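Local coordinates for precorrin-6Y C5,15-methyltransferase (Decarboxylating) (Geobacter metallireducens, PDB 3E05) that methylates precorrin-6Y at C5 and C15 and decarboxylates it, using S-adenosylmethionine, in cobalamin biosynthesis, shown by its C-terminal domain, at the interface of chains A and B. Coordinates in Å, arbitrary orientation; residue numbers count along the deposited sequence, not the author numbering. Chains: chain A/B, Precorrin-6Y C5,15-methyltransferase (Decarboxylating).

The interface of chains A and B. Residues chain A 183-186; chain B 180-183.
A:Asn185 and B:Ser183 join overlapping stretches of two copies of one protein, and they illustrate how a polar side chain can read the backbone of a partner strand. The carboxamide oxygen OD1 of A:Asn185 accepts the backbone N-H of B:Ser183, OD1 to N 2.9 Å. The bond is almost straight at the hydrogen (169°), yet the donor stands above the carboxamide plane, away from the lone-pair directions. With CG beside its own backbone N (chi1 -67°), A:Asn185 turns the amide toward chain B, where its CG lies 3.8 Å from CA of B:Glu182. B:Ser183 answers with its hydroxyl: OG donates to the backbone O of A:His184 at 3.0 Å, somewhat tilted from the carbonyl plane. Main chain and side chain of one serine thus grip neighbouring residues of chain A, which should fix the register of the two segments.

Packing is closest around these bonds. The A:Pro186 ring presents CD and CG to the serine hydroxyl and to B:Phe181, its CG lying 3.8 Å from CB of B:Phe181, and these two side chains cross at about a right angle. It is the CB of the phenylalanine that touches, while its ring points away. Nearby, CB of A:Ser183 and CB of B:Ser183 face each other at 3.9 Å.

Water takes over at the margins. One water lies 3.0 Å from ND2 of A:Asn185, nearly in line with an N-H (177°), and also bonds OE1 of the B:Glu182 carboxylate. The N-H of B:Ser183, which needs an acceptor, supports the placing of OD1, and this water agrees with it. A second water links the backbone O atoms of A:Pro186 and B:Phe181, and a third those of A:Ser183 and B:Ser183. B:Met180 adds only a distant methyl contact.

The chain A piece runs from the end of strand 182-183 through the loop before strand 187-193, the chain B piece from the preceding loop into strand 182-183; the contact recurs with chains exchanged, where two-fold-related domains meet in a possibly biological assembly.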
ATOM      1  N   SER A 183       7.109   0.622  -6.910  1.00 26.86           N
ATOM      2  CA  SER A 183       5.659   0.729  -6.801  1.00 26.81           C
ATOM      3  C   SER A 183       5.032   1.287  -8.077  1.00 25.11           C
ATOM      4  O   SER A 183       5.554   2.225  -8.679  1.00 27.34           O
ATOM      5  CB  SER A 183       5.274   1.600  -5.603  1.00 27.00           C
ATOM      6  OG  SER A 183       5.343   0.863  -4.394  1.00 37.31           O
ATOM      7  N   HIS A 184       3.910   0.700  -8.481  1.00 20.39           N
ATOM      8  CA  HIS A 184       2.995   1.337  -9.412  1.00 25.30           C
ATOM      9  C   HIS A 184       2.207   2.371  -8.624  1.00 26.56           C
ATOM     10  O   HIS A 184       2.084   2.277  -7.405  1.00 23.88           O
ATOM     11  CB  HIS A 184       1.979   0.334  -9.996  1.00 26.46           C
ATOM     12  CG  HIS A 184       2.594  -0.765 -10.817  1.00 33.14           C
ATOM     13  ND1 HIS A 184       2.020  -2.014 -10.932  1.00 34.48           N
ATOM     14  CD2 HIS A 184       3.722  -0.801 -11.565  1.00 37.22           C
ATOM     15  CE1 HIS A 184       2.767  -2.774 -11.714  1.00 36.04           C
ATOM     16  NE2 HIS A 184       3.811  -2.063 -12.107  1.00 32.69           N
ATOM     17  N   ASN A 185       1.619   3.330  -9.329  1.00 24.54           N
ATOM     18  CA  ASN A 185       0.650   4.231  -8.692  1.00 28.16           C
ATOM     19  C   ASN A 185      -0.594   3.451  -8.269  1.00 28.37           C
ATOM     20  O   ASN A 185      -0.890   2.426  -8.887  1.00 25.29           O
ATOM     21  CB  ASN A 185       0.322   5.370  -9.649  1.00 25.52           C
ATOM     22  CG  ASN A 185       1.512   6.283  -9.887  1.00 30.90           C
ATOM     23  OD1 ASN A 185       2.440   6.354  -9.070  1.00 24.50           O
ATOM     24  ND2 ASN A 185       1.494   6.987 -11.011  1.00 31.52           N
ATOM     25  N   PRO A 186      -1.314   3.903  -7.203  1.00 26.79           N
ATOM     26  CA  PRO A 186      -2.519   3.153  -6.789  1.00 23.82           C
ATOM     27  C   PRO A 186      -3.637   3.265  -7.826  1.00 23.19           C
ATOM     28  O   PRO A 186      -3.737   4.275  -8.517  1.00 25.59           O
ATOM     29  CB  PRO A 186      -2.975   3.841  -5.483  1.00 25.44           C
ATOM     30  CG  PRO A 186      -1.961   4.915  -5.202  1.00 27.39           C
ATOM     31  CD  PRO A 186      -1.103   5.121  -6.396  1.00 26.63           C
TER
ATOM     32  N   MET B 180      -3.917  13.133  -9.258  1.00 34.04           N
ATOM     33  CA  MET B 180      -3.530  11.729  -9.352  1.00 36.59           C
ATOM     34  C   MET B 180      -2.643  11.333  -8.170  1.00 31.61           C
ATOM     35  O   MET B 180      -1.708  12.063  -7.825  1.00 26.50           O
ATOM     36  CB  MET B 180      -2.771  11.506 -10.667  1.00 35.62           C
ATOM     37  CG  MET B 180      -2.262  10.100 -10.905  1.00 43.31           C
ATOM     38  SD  MET B 180      -1.523   9.864 -12.540  1.00 39.80           S
ATOM     39  CE  MET B 180       0.048  10.609 -12.297  1.00 28.32           C
ATOM     40  N   PHE B 181      -2.921  10.174  -7.567  1.00 26.76           N
ATOM     41  CA  PHE B 181      -2.042   9.644  -6.528  1.00 27.38           C
ATOM     42  C   PHE B 181      -0.809   9.029  -7.166  1.00 30.15           C
ATOM     43  O   PHE B 181      -0.915   8.103  -7.987  1.00 26.94           O
ATOM     44  CB  PHE B 181      -2.763   8.605  -5.665  1.00 28.75           C
ATOM     45  CG  PHE B 181      -3.769   9.200  -4.714  1.00 29.20           C
ATOM     46  CD1 PHE B 181      -3.374   9.662  -3.464  1.00 30.90           C
ATOM     47  CD2 PHE B 181      -5.112   9.281  -5.069  1.00 30.40           C
ATOM     48  CE1 PHE B 181      -4.307  10.210  -2.569  1.00 32.50           C
ATOM     49  CE2 PHE B 181      -6.054   9.812  -4.181  1.00 32.37           C
ATOM     50  CZ  PHE B 181      -5.651  10.281  -2.938  1.00 27.58           C
ATOM     51  N   GLU B 182       0.347   9.567  -6.798  1.00 22.50           N
ATOM     52  CA  GLU B 182       1.623   9.022  -7.222  1.00 27.70           C
ATOM     53  C   GLU B 182       2.327   8.340  -6.058  1.00 30.30           C
ATOM     54  O   GLU B 182       2.497   8.933  -4.995  1.00 30.32           O
ATOM     55  CB  GLU B 182       2.502  10.125  -7.796  1.00 34.89           C
ATOM     56  CG  GLU B 182       1.865  10.837  -8.969  1.00 43.07           C
ATOM     57  CD  GLU B 182       2.800  11.830  -9.617  1.00 54.99           C
ATOM     58  OE1 GLU B 182       3.762  11.389 -10.280  1.00 57.49           O
ATOM     59  OE2 GLU B 182       2.569  13.049  -9.462  1.00 61.61           O
ATOM     60  N   SER B 183       2.749   7.102  -6.281  1.00 25.92           N
ATOM     61  CA  SER B 183       3.339   6.285  -5.246  1.00 25.88           C
ATOM     62  C   SER B 183       4.819   6.506  -5.135  1.00 26.84           C
ATOM     63  O   SER B 183       5.502   6.646  -6.144  1.00 27.28           O
ATOM     64  CB  SER B 183       3.116   4.813  -5.578  1.00 28.32           C
ATOM     65  OG  SER B 183       1.787   4.448  -5.298  1.00 37.68           O
TER
HETATM   66  O   HOH W   1       3.667   8.861 -11.705  1.00 39.87           O
HETATM   67  O   HOH W   2      -2.789   6.892  -9.522  1.00 41.64           O
HETATM   68  O   HOH W   3       7.483   4.614  -7.472  1.00 41.97           O